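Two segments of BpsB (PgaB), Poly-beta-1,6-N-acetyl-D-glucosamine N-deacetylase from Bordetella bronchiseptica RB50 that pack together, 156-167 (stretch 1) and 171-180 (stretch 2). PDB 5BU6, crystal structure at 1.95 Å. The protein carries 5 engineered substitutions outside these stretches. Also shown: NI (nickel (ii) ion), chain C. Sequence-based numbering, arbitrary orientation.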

# COMPACT_ATOMS: atom_id res chain seq x y z
N HIS A 156 3.14 -2.26 -9.85
CA HIS A 156 4.31 -1.84 -10.63
C HIS A 156 4.05 -0.43 -11.16
O HIS A 156 4.73 0.50 -10.79
CB HIS A 156 4.61 -2.81 -11.78
CG HIS A 156 5.82 -2.44 -12.59
ND1 HIS A 156 7.07 -2.32 -12.04
CD2 HIS A 156 5.95 -2.15 -13.91
CE1 HIS A 156 7.93 -1.98 -12.99
NE2 HIS A 156 7.28 -1.87 -14.13
N ASN A 157 3.05 -0.29 -12.00
CA ASN A 157 2.73 1.00 -12.60
C ASN A 157 1.23 1.27 -12.61
O ASN A 157 0.68 1.71 -13.59
CB ASN A 157 3.30 1.06 -14.02
CG ASN A 157 3.30 2.46 -14.60
OD1 ASN A 157 3.28 3.45 -13.86
ND2 ASN A 157 3.32 2.54 -15.92
N LEU A 158 0.55 0.99 -11.50
CA LEU A 158 -0.88 1.30 -11.44
C LEU A 158 -1.15 2.48 -10.52
O LEU A 158 -2.31 2.79 -10.24
CB LEU A 158 -1.67 0.08 -10.96
CG LEU A 158 -1.53 -1.14 -11.86
CD1 LEU A 158 -2.30 -2.28 -11.23
CD2 LEU A 158 -2.04 -0.86 -13.26
N HIS A 159 -0.09 3.11 -10.04
CA HIS A 159 -0.26 4.22 -9.08
C HIS A 159 -0.39 5.54 -9.84
O HIS A 159 0.39 6.48 -9.64
CB HIS A 159 0.93 4.23 -8.10
CG HIS A 159 0.60 4.86 -6.77
ND1 HIS A 159 0.09 6.14 -6.66
CD2 HIS A 159 0.73 4.40 -5.51
CE1 HIS A 159 -0.10 6.43 -5.38
NE2 HIS A 159 0.29 5.39 -4.66
N ARG A 160 -1.37 5.60 -10.74
CA ARG A 160 -1.56 6.77 -11.58
C ARG A 160 -2.93 6.73 -12.22
O ARG A 160 -3.63 5.72 -12.12
CB ARG A 160 -0.49 6.82 -12.66
CG ARG A 160 -0.55 5.60 -13.54
CD ARG A 160 0.51 5.50 -14.61
NE ARG A 160 0.40 4.18 -15.23
CZ ARG A 160 -0.24 3.91 -16.36
NH1 ARG A 160 -0.29 2.66 -16.80
NH2 ARG A 160 -0.81 4.87 -17.08
N GLY A 161 -3.28 7.82 -12.88
CA GLY A 161 -4.54 7.89 -13.59
C GLY A 161 -4.34 7.52 -15.04
O GLY A 161 -3.27 7.74 -15.60
N VAL A 162 -5.38 6.94 -15.64
CA VAL A 162 -5.40 6.64 -17.07
C VAL A 162 -6.67 7.20 -17.67
O VAL A 162 -7.59 7.58 -16.95
CB VAL A 162 -5.36 5.13 -17.36
CG1 VAL A 162 -4.15 4.51 -16.72
CG2 VAL A 162 -6.64 4.45 -16.88
N LEU A 163 -6.73 7.23 -19.00
CA LEU A 163 -7.90 7.79 -19.67
C LEU A 163 -9.11 6.88 -19.54
O LEU A 163 -9.10 5.73 -19.96
CB LEU A 163 -7.59 8.06 -21.14
CG LEU A 163 -7.98 9.49 -21.53
CD1 LEU A 163 -7.38 10.47 -20.51
CD2 LEU A 163 -7.53 9.82 -22.94
N ALA A 164 -10.17 7.43 -18.94
CA ALA A 164 -11.44 6.75 -18.80
C ALA A 164 -12.39 6.97 -19.99
O ALA A 164 -13.24 6.13 -20.27
CB ALA A 164 -12.12 7.20 -17.53
N ASN A 165 -12.24 8.11 -20.66
CA ASN A 165 -13.10 8.45 -21.80
C ASN A 165 -12.35 9.30 -22.84
O ASN A 165 -11.26 9.80 -22.55
CB ASN A 165 -14.36 9.18 -21.30
CG ASN A 165 -14.05 10.45 -20.52
OD1 ASN A 165 -12.98 11.04 -20.66
ND2 ASN A 165 -14.99 10.87 -19.70
N PRO A 166 -12.91 9.44 -24.05
CA PRO A 166 -12.20 10.19 -25.10
C PRO A 166 -11.79 11.62 -24.72
O PRO A 166 -10.73 12.05 -25.17
CB PRO A 166 -13.21 10.22 -26.25
CG PRO A 166 -13.96 8.95 -26.09
CD PRO A 166 -14.07 8.71 -24.60
N GLN A 167 -12.59 12.33 -23.94
CA GLN A 167 -12.31 13.74 -23.68
C GLN A 167 -11.05 13.93 -22.83
O GLN A 167 -10.15 14.69 -23.22
CB GLN A 167 -13.49 14.45 -23.01
CG GLN A 167 -14.23 13.63 -21.97
CD GLN A 167 -15.37 12.83 -22.57
OE1 GLN A 167 -15.15 11.83 -23.26
NE2 GLN A 167 -16.60 13.27 -22.32
N GLN A 171 -9.27 8.09 -14.43
CA GLN A 171 -9.68 7.16 -13.39
C GLN A 171 -8.45 6.37 -12.95
O GLN A 171 -7.43 6.42 -13.62
CB GLN A 171 -10.79 6.24 -13.91
CG GLN A 171 -12.16 6.91 -13.96
CD GLN A 171 -13.22 6.08 -14.68
OE1 GLN A 171 -12.94 4.98 -15.16
NE2 GLN A 171 -14.43 6.62 -14.77
N PRO A 172 -8.52 5.68 -11.80
CA PRO A 172 -7.36 4.88 -11.39
C PRO A 172 -6.98 3.82 -12.43
O PRO A 172 -7.86 3.22 -13.04
CB PRO A 172 -7.82 4.21 -10.09
CG PRO A 172 -8.86 5.13 -9.54
CD PRO A 172 -9.55 5.74 -10.75
N ALA A 173 -5.68 3.59 -12.62
CA ALA A 173 -5.19 2.67 -13.65
C ALA A 173 -5.64 1.23 -13.47
O ALA A 173 -5.77 0.50 -14.45
CB ALA A 173 -3.66 2.71 -13.70
N ALA A 174 -5.87 0.81 -12.22
CA ALA A 174 -6.19 -0.59 -11.96
C ALA A 174 -7.67 -0.90 -12.14
O ALA A 174 -8.05 -2.04 -12.41
CB ALA A 174 -5.74 -1.00 -10.56
N SER A 175 -8.50 0.11 -11.98
CA SER A 175 -9.94 -0.12 -11.91
C SER A 175 -10.60 -0.06 -13.28
O SER A 175 -11.44 -0.89 -13.62
CB SER A 175 -10.59 0.92 -10.98
OG SER A 175 -10.51 2.22 -11.54
N SER A 176 -10.21 0.93 -14.07
CA SER A 176 -10.92 1.22 -15.30
C SER A 176 -10.39 0.44 -16.49
O SER A 176 -9.19 0.20 -16.61
CB SER A 176 -10.85 2.72 -15.59
OG SER A 176 -9.51 3.18 -15.61
N ARG A 177 -11.30 0.04 -17.37
CA ARG A 177 -10.90 -0.36 -18.71
C ARG A 177 -10.53 0.92 -19.46
O ARG A 177 -11.38 1.77 -19.72
CB ARG A 177 -12.03 -1.13 -19.42
CG ARG A 177 -12.07 -2.60 -19.04
CD ARG A 177 -13.31 -3.31 -19.58
NE ARG A 177 -14.54 -2.83 -18.96
CZ ARG A 177 -14.93 -3.15 -17.73
NH1 ARG A 177 -14.18 -3.93 -16.97
NH2 ARG A 177 -16.07 -2.67 -17.25
N GLN A 178 -9.25 1.05 -19.78
CA GLN A 178 -8.74 2.32 -20.29
C GLN A 178 -9.04 2.53 -21.77
O GLN A 178 -9.07 1.58 -22.57
CB GLN A 178 -7.24 2.45 -20.03
CG GLN A 178 -6.37 1.60 -20.93
CD GLN A 178 -4.89 1.84 -20.71
OE1 GLN A 178 -4.49 2.89 -20.19
NE2 GLN A 178 -4.07 0.87 -21.09
N TYR A 179 -9.24 3.79 -22.14
CA TYR A 179 -9.51 4.16 -23.51
C TYR A 179 -8.19 4.30 -24.30
O TYR A 179 -7.27 4.99 -23.86
CB TYR A 179 -10.31 5.46 -23.54
CG TYR A 179 -10.61 5.98 -24.91
CD1 TYR A 179 -11.57 5.38 -25.71
CD2 TYR A 179 -9.93 7.08 -25.42
CE1 TYR A 179 -11.85 5.86 -26.97
CE2 TYR A 179 -10.20 7.57 -26.68
CZ TYR A 179 -11.16 6.95 -27.46
OH TYR A 179 -11.42 7.42 -28.71
N LEU A 180 -8.11 3.63 -25.45
CA LEU A 180 -6.88 3.62 -26.25
C LEU A 180 -6.99 4.48 -27.50
O LEU A 180 -7.63 4.09 -28.47
CB LEU A 180 -6.53 2.19 -26.65
CG LEU A 180 -6.45 1.22 -25.48
CD1 LEU A 180 -6.15 -0.19 -25.97
CD2 LEU A 180 -5.41 1.69 -24.48
NI NI C . 0.15 5.18 -2.60
O HOH W 1 -5.07 1.99 -9.75
O HOH W 2 0.08 5.15 -0.48
O HOH W 3 0.01 7.32 -2.27

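How do the two backbones meet? In part through a short antiparallel pairing: Val162 N donates to Gln171 O (2.9 Å) and Gln171 N returns a bond to Val162 O (3.1 Å). Beside it, Gly161 CA lies 3.2 Å from Gln171 O, a close CA-H...O contact. Ala173 N donates to Arg160 O at 3.0 Å, just past the non-hydrogen-bonded pair of Gly161 and Pro172.

Which bump fills the hollow beyond the strands? The methyl of Ala173 points toward stretch 1 and settles between two branched side chains, its CB 3.5 Å from Val162 CG1 and 3.9 Å from Leu158 CD2. The other Leu158 methyl, CD1, reaches Ala174 CB at 3.7 Å. Where the backbones stand too far apart to bond directly, water 1 bridges Leu158 O and Ala174 N, 2.9 Å from each.

How is Tyr179 seated at the other end? Its backbone is held by Tyr179 N donating to Leu163 O at 2.9 Å in a nearly straight bond, and the ring lies against Pro166, whose CG sits over one face, 3.7 Å from Tyr179 CZ, in a CH-pi contact. Leu163 CD2 meets the ring edge more loosely, 4.4 Å from Tyr179 CD2.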